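PDB 3K89: malonyl CoA-ACP transacylase from Xanthomonas oryzae pv. oryzae, which probably catalyses transfer of the malonyl group from malonyl-CoA to holo-acyl carrier protein, supplying malonyl-ACP for fatty acid synthesis. Local coordinates for residues Phe122-Ala127 with Val198-His203. Numbering follows the deposited sequence.
Sequences FMQAAA and VSVPSH
Met123 and Gln124 in the last turn of helix 109-126, and Ala127 in the loop that follows, pack in a mixed apolar and polar contact on Ser199 to Ser202, in the loop that runs from strand 193-195 to the predicted catalytic His203. Val200 is central. Its CG1, anti to the backbone N (chi1 179°), meets Met123 CB at 3.8 Å, the two side chains crossing at about a right angle. Its CG2 lies against the amide of Gln124, 3.6 Å from OE1 and equally far from NE2. A bend at chi2 (76°) swings CD of Gln124 toward the loop, and NE2 donates to Ser199 OG over 3.1 Å; the bond is nearly straight (174°), with OG almost in the amide plane. This bond, with the valine methyl alongside, is consistent with a fixed amide orientation. Farther along the loop, the thioether of Met123, bent at chi3, carries its CE to Ser202 CB, a tight 3.4 Å. Separately, Ala127 CB lies 3.3 Å from Pro201 CD, also close for two carbons, with Pro201 CG next nearest. Pro201 centres an inverse gamma turn, after which the chain reaches His203, whose NE2 is hydrogen-bonded to Ser94 OG, the predicted nucleophile, while ND1 bonds to Gln252 O. The contact therefore lies beside the active site, the side chain of Ser202 being about 5 Å from that of Ser94. Helix 61-81 adjoins the contact through Gln65 on Met123 and Thr61 on both Gln124 and Val200, while Met134 of strand 132-138 touches Ser202.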
loop_
_atom_site.group_PDB
_atom_site.type_symbol
_atom_site.label_atom_id
_atom_site.label_comp_id
_atom_site.label_asym_id
_atom_site.label_seq_id
_atom_site.Cartn_x
_atom_site.Cartn_y
_atom_site.Cartn_z
ATOM N N PHE A 122 4.112 -15.665 -1.155
ATOM C CA PHE A 122 5.567 -15.732 -1.212
ATOM C C PHE A 122 6.149 -15.040 0.007
ATOM O O PHE A 122 7.120 -15.536 0.591
ATOM C CB PHE A 122 6.136 -15.077 -2.475
ATOM C CG PHE A 122 5.661 -15.695 -3.777
ATOM C CD1 PHE A 122 5.359 -17.053 -3.860
ATOM C CD2 PHE A 122 5.569 -14.916 -4.929
ATOM C CE1 PHE A 122 4.926 -17.609 -5.077
ATOM C CE2 PHE A 122 5.150 -15.462 -6.143
ATOM C CZ PHE A 122 4.835 -16.806 -6.216
ATOM N N MET A 123 5.573 -13.888 0.367
ATOM C CA MET A 123 6.040 -13.117 1.526
ATOM C C MET A 123 5.882 -13.909 2.816
ATOM O O MET A 123 6.796 -13.936 3.651
ATOM C CB MET A 123 5.281 -11.794 1.630
ATOM C CG MET A 123 5.625 -10.823 0.507
ATOM S SD MET A 123 4.443 -9.460 0.376
ATOM C CE MET A 123 5.058 -8.350 1.637
ATOM N N GLN A 124 4.729 -14.553 2.970
ATOM C CA GLN A 124 4.436 -15.307 4.182
ATOM C C GLN A 124 5.375 -16.493 4.344
ATOM O O GLN A 124 5.818 -16.785 5.460
ATOM C CB GLN A 124 2.978 -15.758 4.196
ATOM C CG GLN A 124 2.508 -16.303 5.538
ATOM C CD GLN A 124 2.258 -15.201 6.555
ATOM O OE1 GLN A 124 1.317 -14.408 6.410
ATOM N NE2 GLN A 124 3.095 -15.145 7.591
ATOM N N ALA A 125 5.681 -17.149 3.229
ATOM C CA ALA A 125 6.543 -18.331 3.222
ATOM C C ALA A 125 7.991 -17.972 3.519
ATOM O O ALA A 125 8.753 -18.811 4.027
ATOM C CB ALA A 125 6.443 -19.045 1.892
ATOM N N ALA A 126 8.360 -16.730 3.207
ATOM C CA ALA A 126 9.705 -16.238 3.445
ATOM C C ALA A 126 9.942 -16.048 4.934
ATOM O O ALA A 126 11.074 -16.168 5.402
ATOM C CB ALA A 126 9.930 -14.940 2.704
ATOM N N ALA A 127 8.872 -15.765 5.669
ATOM C CA ALA A 127 8.946 -15.505 7.098
ATOM C C ALA A 127 7.757 -16.117 7.832
ATOM O O ALA A 127 6.801 -15.418 8.171
ATOM C CB ALA A 127 9.029 -14.003 7.365
ATOM N N VAL A 198 1.329 -7.482 12.281
ATOM C CA VAL A 198 1.800 -8.224 11.097
ATOM C C VAL A 198 2.931 -9.214 11.395
ATOM O O VAL A 198 3.858 -8.910 12.151
ATOM C CB VAL A 198 2.284 -7.276 9.967
ATOM C CG1 VAL A 198 1.118 -6.607 9.287
ATOM C CG2 VAL A 198 3.266 -6.239 10.501
ATOM N N SER A 199 2.862 -10.396 10.796
ATOM C CA SER A 199 3.933 -11.377 10.968
ATOM C C SER A 199 4.998 -11.257 9.878
ATOM O O SER A 199 6.062 -11.880 9.966
ATOM C CB SER A 199 3.384 -12.809 11.041
ATOM O OG SER A 199 2.663 -13.163 9.870
ATOM N N VAL A 200 4.727 -10.437 8.870
ATOM C CA VAL A 200 5.539 -10.461 7.671
ATOM C C VAL A 200 6.426 -9.229 7.621
ATOM O O VAL A 200 5.899 -8.115 7.603
ATOM C CB VAL A 200 4.661 -10.502 6.410
ATOM C CG1 VAL A 200 5.532 -10.491 5.174
ATOM C CG2 VAL A 200 3.773 -11.754 6.439
ATOM N N PRO A 201 7.761 -9.430 7.585
ATOM C CA PRO A 201 8.713 -8.308 7.515
ATOM C C PRO A 201 8.901 -7.868 6.063
ATOM O O PRO A 201 9.958 -8.078 5.452
ATOM C CB PRO A 201 9.994 -8.907 8.093
ATOM C CG PRO A 201 9.937 -10.329 7.736
ATOM C CD PRO A 201 8.469 -10.720 7.699
ATOM N N SER A 202 7.855 -7.255 5.517
ATOM C CA SER A 202 7.937 -6.702 4.166
ATOM C C SER A 202 8.971 -5.588 4.080
ATOM O O SER A 202 9.283 -4.926 5.078
ATOM C CB SER A 202 6.570 -6.174 3.703
ATOM O OG SER A 202 6.039 -5.250 4.634
ATOM N N HIS A 203 9.491 -5.385 2.866
ATOM C CA HIS A 203 10.398 -4.259 2.587
ATOM C C HIS A 203 11.677 -4.353 3.403
ATOM O O HIS A 203 12.266 -3.343 3.782
ATOM C CB HIS A 203 9.650 -2.927 2.743
ATOM C CG HIS A 203 8.380 -2.913 1.965
ATOM N ND1 HIS A 203 8.381 -2.936 0.587
ATOM C CD2 HIS A 203 7.080 -2.957 2.345
ATOM C CE1 HIS A 203 7.135 -2.991 0.154
ATOM N NE2 HIS A 203 6.331 -3.016 1.197
HETATM O O HOH W 1 7.085 -13.974 10.865
#